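Local coordinates for probable diphthine synthase (PDB 1WDE), which probably methylates a modified histidine of elongation factor 2 three times with S-adenosyl-L-methionine, forming diphthine, the second step in making diphthamide, at residues 8-13 / 75-80; 35-40 / 86-91; 129-134 / 261-266; 212-217 / 224-229. One frame throughout, in Å; residues are numbered along the deposited sequence.

Contact 1 (8-13 / 75-80); sequences VTLLLV and REIVSR
Apolar packing joins Val8 to Arg80 and Leu10 to Ile77, and no hydrogen bond runs between residues 8-13 and 75-80. At the edge of the contact, CG2 of Val8 lies 3.4 Å from CD of Arg80, while NE of Arg80 stands 4.1 Å from the same methyl. The arginine chain is bent at chi2 (-42°), which turns CD onto the valine. An arginine suits this place because its aliphatic middle can lie against a buried branched residue while the residue as a whole remains exposed. An alanine in place of Val8 would probably leave CD of Arg80 without the methyl it rests on and open a gap beside the turn.

Deeper in, CD1 of Leu10 reaches CG2 of Ile77 at 4.4 Å. The short branch of the isoleucine makes this touch, and its longer arm leads away from the strand. Strand 9-14 is an inner strand of the five-stranded parallel sheet of the tetrapyrrole methylase fold, and residues 75-80 belong to the short helix and turn that precede its neighbour, strand 85-90. Leu103 of helix 100-109 packs on both Leu10 and Val78, and Val112 touches both Val8 and Val78, which extends the apolar layer beyond the two segments.

Contacts with backbone oxygen are of van der Waals kind. The carbonyl O of Ser79 is 3.4 Å from CG2 of Val8, and its still shorter approach to CG1 is doubtful. Val78 turns its CB away from the strand and touches Leu103 and Val112.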
# COMPACT_ATOMS: atom_id res chain seq x y z
N VAL A 8 28.67 11.98 -7.10
CA VAL A 8 27.53 11.07 -7.18
C VAL A 8 26.45 11.35 -6.13
O VAL A 8 26.69 11.21 -4.92
CB VAL A 8 27.97 9.59 -7.04
CG1 VAL A 8 26.85 8.68 -7.52
CG2 VAL A 8 29.25 9.34 -7.82
N THR A 9 25.27 11.74 -6.60
CA THR A 9 24.14 12.02 -5.72
C THR A 9 22.89 11.31 -6.22
O THR A 9 22.54 11.37 -7.40
CB THR A 9 23.87 13.53 -5.62
OG1 THR A 9 25.01 14.18 -5.05
CG2 THR A 9 22.66 13.80 -4.75
N LEU A 10 22.21 10.62 -5.31
CA LEU A 10 21.00 9.88 -5.65
C LEU A 10 19.76 10.60 -5.14
O LEU A 10 19.69 11.01 -3.98
CB LEU A 10 21.07 8.47 -5.06
CG LEU A 10 19.80 7.62 -5.14
CD1 LEU A 10 19.47 7.31 -6.58
CD2 LEU A 10 20.01 6.34 -4.35
N LEU A 11 18.77 10.75 -6.02
CA LEU A 11 17.53 11.40 -5.64
C LEU A 11 16.41 10.37 -5.73
O LEU A 11 16.11 9.88 -6.81
CB LEU A 11 17.22 12.55 -6.60
CG LEU A 11 18.29 13.62 -6.80
CD1 LEU A 11 17.73 14.77 -7.66
CD2 LEU A 11 18.75 14.15 -5.45
N LEU A 12 15.82 10.03 -4.58
CA LEU A 12 14.70 9.09 -4.54
C LEU A 12 13.48 9.99 -4.50
O LEU A 12 13.14 10.54 -3.45
CB LEU A 12 14.74 8.20 -3.29
CG LEU A 12 15.71 7.02 -3.32
CD1 LEU A 12 15.35 6.08 -2.17
CD2 LEU A 12 15.60 6.28 -4.63
N VAL A 13 12.82 10.12 -5.64
CA VAL A 13 11.69 11.03 -5.78
C VAL A 13 10.28 10.43 -5.88
O VAL A 13 10.00 9.61 -6.75
CB VAL A 13 11.93 11.90 -7.04
CG1 VAL A 13 10.95 13.07 -7.07
CG2 VAL A 13 13.38 12.40 -7.06
N ARG A 75 23.54 -2.27 -7.86
CA ARG A 75 24.92 -1.79 -7.72
C ARG A 75 25.30 -0.80 -8.84
O ARG A 75 26.25 -0.03 -8.70
CB ARG A 75 26.01 -2.89 -7.76
CG ARG A 75 25.54 -4.32 -7.95
CD ARG A 75 26.52 -5.10 -8.82
NE ARG A 75 26.00 -5.16 -10.14
CZ ARG A 75 26.55 -4.69 -11.24
NH1 ARG A 75 27.77 -4.11 -11.26
NH2 ARG A 75 25.92 -4.74 -12.40
N GLU A 76 24.56 -0.84 -9.93
CA GLU A 76 24.84 0.05 -11.08
C GLU A 76 24.21 1.44 -10.85
O GLU A 76 24.87 2.48 -11.04
CB GLU A 76 24.27 -0.53 -12.38
CG GLU A 76 25.36 -1.13 -13.28
CD GLU A 76 26.26 -0.07 -13.93
OE1 GLU A 76 27.16 -0.42 -14.79
OE2 GLU A 76 26.12 1.17 -13.63
N ILE A 77 22.95 1.46 -10.44
CA ILE A 77 22.24 2.73 -10.20
C ILE A 77 23.02 3.57 -9.19
O ILE A 77 23.02 4.81 -9.25
CB ILE A 77 20.83 2.48 -9.66
CG1 ILE A 77 19.86 2.05 -10.76
CG2 ILE A 77 20.22 3.73 -9.02
CD1 ILE A 77 20.34 0.81 -11.53
N VAL A 78 23.68 2.89 -8.27
CA VAL A 78 24.52 3.56 -7.26
C VAL A 78 25.78 4.06 -7.97
O VAL A 78 26.83 4.23 -7.35
CB VAL A 78 24.91 2.60 -6.15
CG1 VAL A 78 25.65 3.29 -5.00
CG2 VAL A 78 23.72 1.89 -5.50
N SER A 79 25.58 4.27 -9.25
CA SER A 79 26.60 4.73 -10.21
C SER A 79 27.74 5.57 -9.56
O SER A 79 27.69 6.81 -9.55
CB SER A 79 25.90 5.61 -11.27
OG SER A 79 26.85 6.05 -12.23
N ARG A 80 28.75 4.83 -9.03
CA ARG A 80 29.99 5.39 -8.38
C ARG A 80 31.16 5.21 -9.37
O ARG A 80 32.25 4.67 -9.03
CB ARG A 80 30.31 4.64 -7.07
CG ARG A 80 30.23 5.53 -5.81
CD ARG A 80 30.85 6.92 -6.01
NE ARG A 80 31.24 7.56 -4.74
CZ ARG A 80 32.32 7.22 -4.04
NH1 ARG A 80 33.14 6.25 -4.46
NH2 ARG A 80 32.68 7.81 -2.88

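Contact 2 (35-40 / 86-91); sequences VVYVES and VAVVTA
Glu39 and Thr90 are brought together by two first torsions: CG of Glu39 takes the crowded position between backbone N and carbonyl carbon (chi1 65°), and OG1 of Thr90 stands anti to its carbonyl carbon (chi1 -64°). The hydroxyl of Thr90 then donates to OE1 of Glu39 over 2.9 Å, meeting the oxygen on its anti side and somewhat out of the carboxylate plane. The same OE1 is also bonded to His100 and Thr42, so three groups fix the rotation of this buried carboxylate.

The segments are neighbouring parallel strands of the five-stranded sheet in the N-terminal part of the tetrapyrrole methylase fold, crossing at -23°. Ala87 and Val89 give N-H to Val35 and Tyr37 and return their carbonyls to Tyr37 and Glu39; Tyr37 N to Ala87 O is 2.8 Å. A water links the backbones beyond this, 2.7 Å from Glu39 O and 2.8 Å from Ala91 N.

On the Glu39 side of the sheet, CG1 of Val86 meets the edge of the Tyr37 ring in its plane, 3.3 Å from CE2, while CG1 of Val35 lies over one face near the rim. On the opposite side Val36 and Val38, whose branched chains suit a strand, pack against helix 47-57, and CG1 of Val36 touches CG2 of Val89 at 3.8 Å. Thr90 has its side chain about 7 Å from that of Asp93, which by similarity binds S-adenosyl-L-methionine.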
# COMPACT_ATOMS: atom_id res chain seq x y z
N VAL A 35 20.43 12.23 -14.90
CA VAL A 35 19.83 10.98 -15.37
C VAL A 35 18.55 10.74 -14.56
O VAL A 35 18.47 11.09 -13.38
CB VAL A 35 20.79 9.78 -15.16
CG1 VAL A 35 20.28 8.58 -15.95
CG2 VAL A 35 22.19 10.14 -15.60
N VAL A 36 17.54 10.16 -15.21
CA VAL A 36 16.27 9.89 -14.55
C VAL A 36 15.73 8.49 -14.83
O VAL A 36 15.25 8.21 -15.93
CB VAL A 36 15.19 10.90 -14.98
CG1 VAL A 36 13.90 10.63 -14.23
CG2 VAL A 36 15.68 12.31 -14.73
N TYR A 37 15.84 7.61 -13.84
CA TYR A 37 15.33 6.25 -13.96
C TYR A 37 13.90 6.34 -13.44
O TYR A 37 13.63 7.06 -12.47
CB TYR A 37 16.13 5.30 -13.09
CG TYR A 37 17.57 5.12 -13.53
CD1 TYR A 37 17.88 4.35 -14.65
CD2 TYR A 37 18.61 5.73 -12.84
CE1 TYR A 37 19.20 4.18 -15.07
CE2 TYR A 37 19.93 5.58 -13.25
CZ TYR A 37 20.22 4.80 -14.36
OH TYR A 37 21.53 4.65 -14.76
N VAL A 38 13.00 5.62 -14.08
CA VAL A 38 11.60 5.64 -13.69
C VAL A 38 11.12 4.20 -13.56
O VAL A 38 11.26 3.40 -14.49
CB VAL A 38 10.75 6.37 -14.76
CG1 VAL A 38 9.29 6.33 -14.38
CG2 VAL A 38 11.21 7.80 -14.88
N GLU A 39 10.58 3.86 -12.40
CA GLU A 39 10.09 2.52 -12.18
C GLU A 39 8.59 2.58 -11.95
O GLU A 39 8.10 3.34 -11.12
CB GLU A 39 10.83 1.84 -11.01
CG GLU A 39 10.63 2.43 -9.63
CD GLU A 39 9.41 1.87 -8.93
OE1 GLU A 39 9.22 2.18 -7.73
OE2 GLU A 39 8.65 1.11 -9.57
N SER A 40 7.86 1.79 -12.73
CA SER A 40 6.41 1.77 -12.63
C SER A 40 5.88 0.40 -12.26
O SER A 40 4.73 0.08 -12.54
CB SER A 40 5.82 2.23 -13.96
OG SER A 40 6.68 1.87 -15.02
N VAL A 86 21.78 11.36 -10.05
CA VAL A 86 20.86 10.36 -10.58
C VAL A 86 19.55 10.34 -9.80
O VAL A 86 19.55 10.34 -8.57
CB VAL A 86 21.48 8.95 -10.56
CG1 VAL A 86 20.47 7.92 -10.98
CG2 VAL A 86 22.67 8.90 -11.50
N ALA A 87 18.43 10.32 -10.51
CA ALA A 87 17.13 10.30 -9.88
C ALA A 87 16.38 9.01 -10.17
O ALA A 87 16.43 8.49 -11.29
CB ALA A 87 16.30 11.50 -10.34
N VAL A 88 15.72 8.48 -9.15
CA VAL A 88 14.89 7.28 -9.29
C VAL A 88 13.50 7.77 -8.91
O VAL A 88 13.27 8.24 -7.79
CB VAL A 88 15.35 6.14 -8.36
CG1 VAL A 88 14.37 4.97 -8.45
CG2 VAL A 88 16.75 5.66 -8.77
N VAL A 89 12.58 7.68 -9.86
CA VAL A 89 11.22 8.14 -9.64
C VAL A 89 10.22 7.02 -9.45
O VAL A 89 10.18 6.07 -10.22
CB VAL A 89 10.74 9.00 -10.80
CG1 VAL A 89 9.41 9.65 -10.45
CG2 VAL A 89 11.79 10.06 -11.14
N THR A 90 9.38 7.18 -8.43
CA THR A 90 8.34 6.22 -8.10
C THR A 90 6.99 6.92 -8.05
O THR A 90 6.91 8.07 -7.66
CB THR A 90 8.62 5.58 -6.70
OG1 THR A 90 9.85 4.84 -6.76
CG2 THR A 90 7.48 4.65 -6.29
N ALA A 91 5.93 6.24 -8.49
CA ALA A 91 4.61 6.83 -8.38
C ALA A 91 4.37 6.79 -6.85
O ALA A 91 4.86 5.89 -6.18
CB ALA A 91 3.57 5.97 -9.12
O HOH W 1 6.22 3.51 -9.22

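Contact 3 (129-134 / 261-266); sequences ATMLSF and LAAASG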
# COMPACT_ATOMS: atom_id res chain seq x y z
N ALA A 129 -9.00 9.32 2.86
CA ALA A 129 -10.36 9.40 2.33
C ALA A 129 -11.41 8.70 3.20
O ALA A 129 -12.57 9.09 3.18
CB ALA A 129 -10.41 8.83 0.90
N THR A 130 -11.01 7.66 3.95
CA THR A 130 -11.94 6.92 4.84
C THR A 130 -12.37 7.77 6.02
O THR A 130 -13.39 7.51 6.65
CB THR A 130 -11.29 5.64 5.44
OG1 THR A 130 -10.31 6.02 6.40
CG2 THR A 130 -10.62 4.75 4.35
N MSE A 131 -11.53 8.75 6.32
CA MSE A 131 -11.69 9.68 7.42
C MSE A 131 -11.61 9.05 8.80
O MSE A 131 -12.01 9.66 9.80
CB MSE A 131 -12.97 10.48 7.24
CG MSE A 131 -12.96 11.24 5.94
SE MSE A 131 -14.16 12.74 5.93
CE MSE A 131 -15.66 12.03 6.94
N LEU A 132 -11.08 7.84 8.86
CA LEU A 132 -10.89 7.15 10.14
C LEU A 132 -9.74 7.85 10.86
O LEU A 132 -8.93 8.56 10.23
CB LEU A 132 -10.55 5.67 9.91
CG LEU A 132 -11.75 4.84 9.41
CD1 LEU A 132 -11.32 3.43 9.12
CD2 LEU A 132 -12.88 4.84 10.46
N SER A 133 -9.64 7.66 12.17
CA SER A 133 -8.59 8.34 12.93
C SER A 133 -7.18 7.94 12.51
O SER A 133 -6.82 6.76 12.54
CB SER A 133 -8.78 8.10 14.42
OG SER A 133 -7.68 8.57 15.16
N PHE A 134 -6.41 8.92 12.09
CA PHE A 134 -5.03 8.70 11.67
C PHE A 134 -4.25 7.95 12.76
O PHE A 134 -3.52 7.01 12.47
CB PHE A 134 -4.33 10.05 11.39
CG PHE A 134 -2.84 9.95 11.28
CD1 PHE A 134 -2.02 10.31 12.34
CD2 PHE A 134 -2.26 9.43 10.13
CE1 PHE A 134 -0.63 10.15 12.26
CE2 PHE A 134 -0.87 9.27 10.04
CZ PHE A 134 -0.06 9.63 11.11
N LEU A 261 -16.85 7.72 9.08
CA LEU A 261 -16.82 6.69 8.03
C LEU A 261 -18.15 6.61 7.26
O LEU A 261 -18.17 6.38 6.05
CB LEU A 261 -16.49 5.31 8.62
CG LEU A 261 -16.44 4.18 7.58
CD1 LEU A 261 -15.35 4.47 6.58
CD2 LEU A 261 -16.18 2.82 8.25
N ALA A 262 -19.26 6.77 7.97
CA ALA A 262 -20.57 6.74 7.33
C ALA A 262 -20.65 7.90 6.33
O ALA A 262 -21.12 7.74 5.22
CB ALA A 262 -21.69 6.86 8.39
N ALA A 263 -20.19 9.08 6.74
CA ALA A 263 -20.22 10.24 5.83
C ALA A 263 -19.30 10.03 4.61
O ALA A 263 -19.68 10.33 3.46
CB ALA A 263 -19.81 11.50 6.58
N ALA A 264 -18.10 9.49 4.86
CA ALA A 264 -17.11 9.24 3.81
C ALA A 264 -17.58 8.22 2.77
O ALA A 264 -17.30 8.36 1.59
CB ALA A 264 -15.78 8.77 4.45
N SER A 265 -18.28 7.18 3.22
CA SER A 265 -18.75 6.15 2.31
C SER A 265 -20.17 6.40 1.79
O SER A 265 -20.71 5.57 1.07
CB SER A 265 -18.69 4.79 3.02
OG SER A 265 -19.48 4.82 4.20
N GLY A 266 -20.75 7.54 2.16
CA GLY A 266 -22.09 7.87 1.73
C GLY A 266 -23.06 6.84 2.29
O GLY A 266 -23.94 6.36 1.59
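Ala264 presses its CB onto the last turn of helix 122-130, where it lies 3.5 Å from the carbonyl O of Ala129 and 3.5 Å from that of Thr130. A larger side chain would have little room so close to the backbone, and alanine lets the two helix ends approach. Met131, present as selenomethionine, bends round the outer side of this methyl: its CG is 4.0 Å from Ala264 CB, and the turn at chi3 (-37°) carries CE to 4.2 Å from Ala263 CB. The flexible chain suits this exposed place, where it can drape over the two alanines.

On the buried side, CD2 of Leu132 and CB of Leu261 meet at 4.1 Å, their side chains crossing obliquely. CD1 of Leu261 reaches the carbonyl O of Thr130 at 3.6 Å. The contact thus joins the C-terminal ends of helices 122-130 and 255-264, which lie over the same face of the mixed sheet in the second part of this two-domain methyltransferase fold. Val214 and Tyr228 of the sheet touch Leu261, and Val216 touches both Ala129 and Thr130.

Both helix ends are shaped by local bonds. Met131 has positive phi, and just beyond it the N-H of Leu132 returns to OG1 of Thr130 (3.2 Å, nearly straight), making an ST turn; that hydroxyl also bonds to the carbonyl of Arg127. The other helix closes in a Schellman motif at Gly266, whose positive phi favours glycine. One turn back, the carbonyl O of Leu261 accepts from both N and OG of Ser265, which approach from opposite faces of its plane.

Contact 4 (212-217 / 224-229); sequences PSVLVE and HRVLYW
Leu215 lies side by side with Trp229, their side chains pointing the same way, and CB of the leucine is 3.8 Å from CD1 of the indole. On the same side of the sheet Glu217 and Arg225 form a salt bridge, OE1 to NH1 at 3.3 Å. Its geometry is loose: the N-H points to the oxygen at 140°, the donor comes from above the carboxylate plane, and the two flat groups are turned 73° apart. On the other side CG1 of Val214 packs tightly on CG1 of Val226, at 3.5 Å, while CG1 of Val216 sits 3.8 Å from the other methyl, CG2, of Val226. At the far end CB of Pro212 touches OH of Tyr228 at 3.4 Å.

These pairs are set by an antiparallel beta hairpin. Ser213 with Trp229, Leu215 with Leu227 and Glu217 with Arg225 are hydrogen-bonded pairs, each with two bonds; Leu215 N to Leu227 O is 2.9 Å. The branched valines, well suited to strands, turn to the helices: Ala129 packs on Val226, Thr130 on Val216 and Leu261 on Val214.

Further out, OE2 of Glu217 accepts from the backbone N of Val244, and NH1 of Arg225 also bonds to the hydroxyl of Tyr245. An alanine in place of Glu217 would probably leave NH1 of Arg225 without this carboxylate, with Glu241 only a long, weak ion pair to NH2, and the N-H of Val244 without this acceptor. OH of Tyr228 is bonded to the carbonyl of Glu272. Leu215 has its side chain about 5 Å from that of Leu173, which by similarity binds S-adenosyl-L-methionine.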
# COMPACT_ATOMS: atom_id res chain seq x y z
N PRO A 212 -16.24 -5.97 9.10
CA PRO A 212 -16.62 -5.02 8.06
C PRO A 212 -15.29 -4.52 7.50
O PRO A 212 -14.22 -4.78 8.08
CB PRO A 212 -17.36 -3.92 8.84
CG PRO A 212 -16.61 -3.90 10.15
CD PRO A 212 -16.47 -5.40 10.44
N SER A 213 -15.33 -3.83 6.37
CA SER A 213 -14.11 -3.32 5.77
C SER A 213 -14.46 -2.20 4.83
O SER A 213 -15.62 -2.04 4.46
CB SER A 213 -13.36 -4.44 5.03
OG SER A 213 -14.13 -4.93 3.93
N VAL A 214 -13.46 -1.42 4.44
CA VAL A 214 -13.68 -0.30 3.55
C VAL A 214 -12.77 -0.52 2.35
O VAL A 214 -11.60 -0.84 2.50
CB VAL A 214 -13.32 1.05 4.25
CG1 VAL A 214 -13.91 2.22 3.47
CG2 VAL A 214 -13.85 1.04 5.69
N LEU A 215 -13.34 -0.37 1.16
CA LEU A 215 -12.60 -0.54 -0.09
C LEU A 215 -12.41 0.88 -0.60
O LEU A 215 -13.38 1.61 -0.80
CB LEU A 215 -13.44 -1.38 -1.08
CG LEU A 215 -12.74 -1.65 -2.43
CD1 LEU A 215 -11.59 -2.63 -2.23
CD2 LEU A 215 -13.75 -2.23 -3.41
N VAL A 216 -11.16 1.30 -0.81
CA VAL A 216 -10.90 2.67 -1.24
C VAL A 216 -9.99 2.80 -2.46
O VAL A 216 -9.06 2.03 -2.64
CB VAL A 216 -10.22 3.49 -0.10
CG1 VAL A 216 -10.27 5.00 -0.42
CG2 VAL A 216 -10.89 3.19 1.23
N GLU A 217 -10.29 3.78 -3.31
CA GLU A 217 -9.45 4.05 -4.46
C GLU A 217 -9.12 5.53 -4.35
O GLU A 217 -10.01 6.38 -4.45
CB GLU A 217 -10.18 3.80 -5.79
CG GLU A 217 -9.27 4.16 -6.99
CD GLU A 217 -9.85 3.76 -8.33
OE1 GLU A 217 -11.06 4.01 -8.55
OE2 GLU A 217 -9.08 3.20 -9.16
N HIS A 224 -11.94 10.69 -4.66
CA HIS A 224 -11.67 9.37 -4.11
C HIS A 224 -12.98 8.60 -4.05
O HIS A 224 -14.04 9.19 -3.99
CB HIS A 224 -11.10 9.50 -2.69
CG HIS A 224 -10.08 10.59 -2.55
ND1 HIS A 224 -8.86 10.55 -3.19
CD2 HIS A 224 -10.13 11.77 -1.89
CE1 HIS A 224 -8.20 11.67 -2.94
NE2 HIS A 224 -8.95 12.43 -2.15
N ARG A 225 -12.89 7.28 -4.06
CA ARG A 225 -14.09 6.46 -3.93
C ARG A 225 -13.92 5.64 -2.65
O ARG A 225 -12.91 4.97 -2.47
CB ARG A 225 -14.23 5.54 -5.14
CG ARG A 225 -14.54 6.30 -6.44
CD ARG A 225 -14.65 5.35 -7.62
NE ARG A 225 -15.47 4.19 -7.30
CZ ARG A 225 -15.15 2.94 -7.61
NH1 ARG A 225 -14.02 2.69 -8.25
NH2 ARG A 225 -15.97 1.94 -7.29
N VAL A 226 -14.90 5.72 -1.75
CA VAL A 226 -14.85 5.00 -0.48
C VAL A 226 -16.12 4.17 -0.35
O VAL A 226 -17.22 4.72 -0.23
CB VAL A 226 -14.75 5.99 0.69
CG1 VAL A 226 -14.86 5.24 2.05
CG2 VAL A 226 -13.44 6.77 0.59
N LEU A 227 -15.96 2.85 -0.39
CA LEU A 227 -17.07 1.92 -0.33
C LEU A 227 -17.06 1.06 0.93
O LEU A 227 -16.11 0.32 1.19
CB LEU A 227 -17.05 1.00 -1.55
CG LEU A 227 -17.16 1.62 -2.95
CD1 LEU A 227 -18.27 2.67 -2.95
CD2 LEU A 227 -15.84 2.24 -3.38
N TYR A 228 -18.13 1.15 1.69
CA TYR A 228 -18.26 0.38 2.91
C TYR A 228 -18.78 -1.01 2.59
O TYR A 228 -19.78 -1.16 1.87
CB TYR A 228 -19.23 1.07 3.87
CG TYR A 228 -19.43 0.31 5.15
CD1 TYR A 228 -18.51 0.39 6.17
CD2 TYR A 228 -20.55 -0.50 5.34
CE1 TYR A 228 -18.68 -0.30 7.36
CE2 TYR A 228 -20.74 -1.21 6.53
CZ TYR A 228 -19.80 -1.10 7.54
OH TYR A 228 -19.97 -1.75 8.74
N TRP A 229 -18.10 -2.03 3.11
CA TRP A 229 -18.52 -3.42 2.93
C TRP A 229 -18.84 -3.99 4.31
O TRP A 229 -17.95 -4.13 5.16
CB TRP A 229 -17.43 -4.23 2.22
CG TRP A 229 -17.37 -3.90 0.76
CD1 TRP A 229 -16.73 -2.83 0.18
CD2 TRP A 229 -18.10 -4.55 -0.29
NE1 TRP A 229 -17.03 -2.77 -1.17
CE2 TRP A 229 -17.87 -3.81 -1.48
CE3 TRP A 229 -18.94 -5.67 -0.34
CZ2 TRP A 229 -18.44 -4.17 -2.71
CZ3 TRP A 229 -19.50 -6.03 -1.57
CH2 TRP A 229 -19.25 -5.28 -2.73

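Overall arrangement
From the N terminus, strand 9-14 opens contact 1 and strand 35-39 opens contact 2. The chain then returns through the turn at 75-80, closing contact 1, and through strand 85-90, closing contact 2, so the two loops cross. They meet in one parallel sheet, where Leu11 N lies 2.7 Å from Val86 O, a probable hydrogen bond. Contact 3 opens later, at the end of helix 122-130, and closes only at 261-266; within that long loop the hairpin of contact 4 forms and closes. Contacts 3 and 4 touch, joining helix ends to the mixed sheet. The centres of contacts 1 and 3 are about 40 Å apart, on opposite sides of the chain's centre.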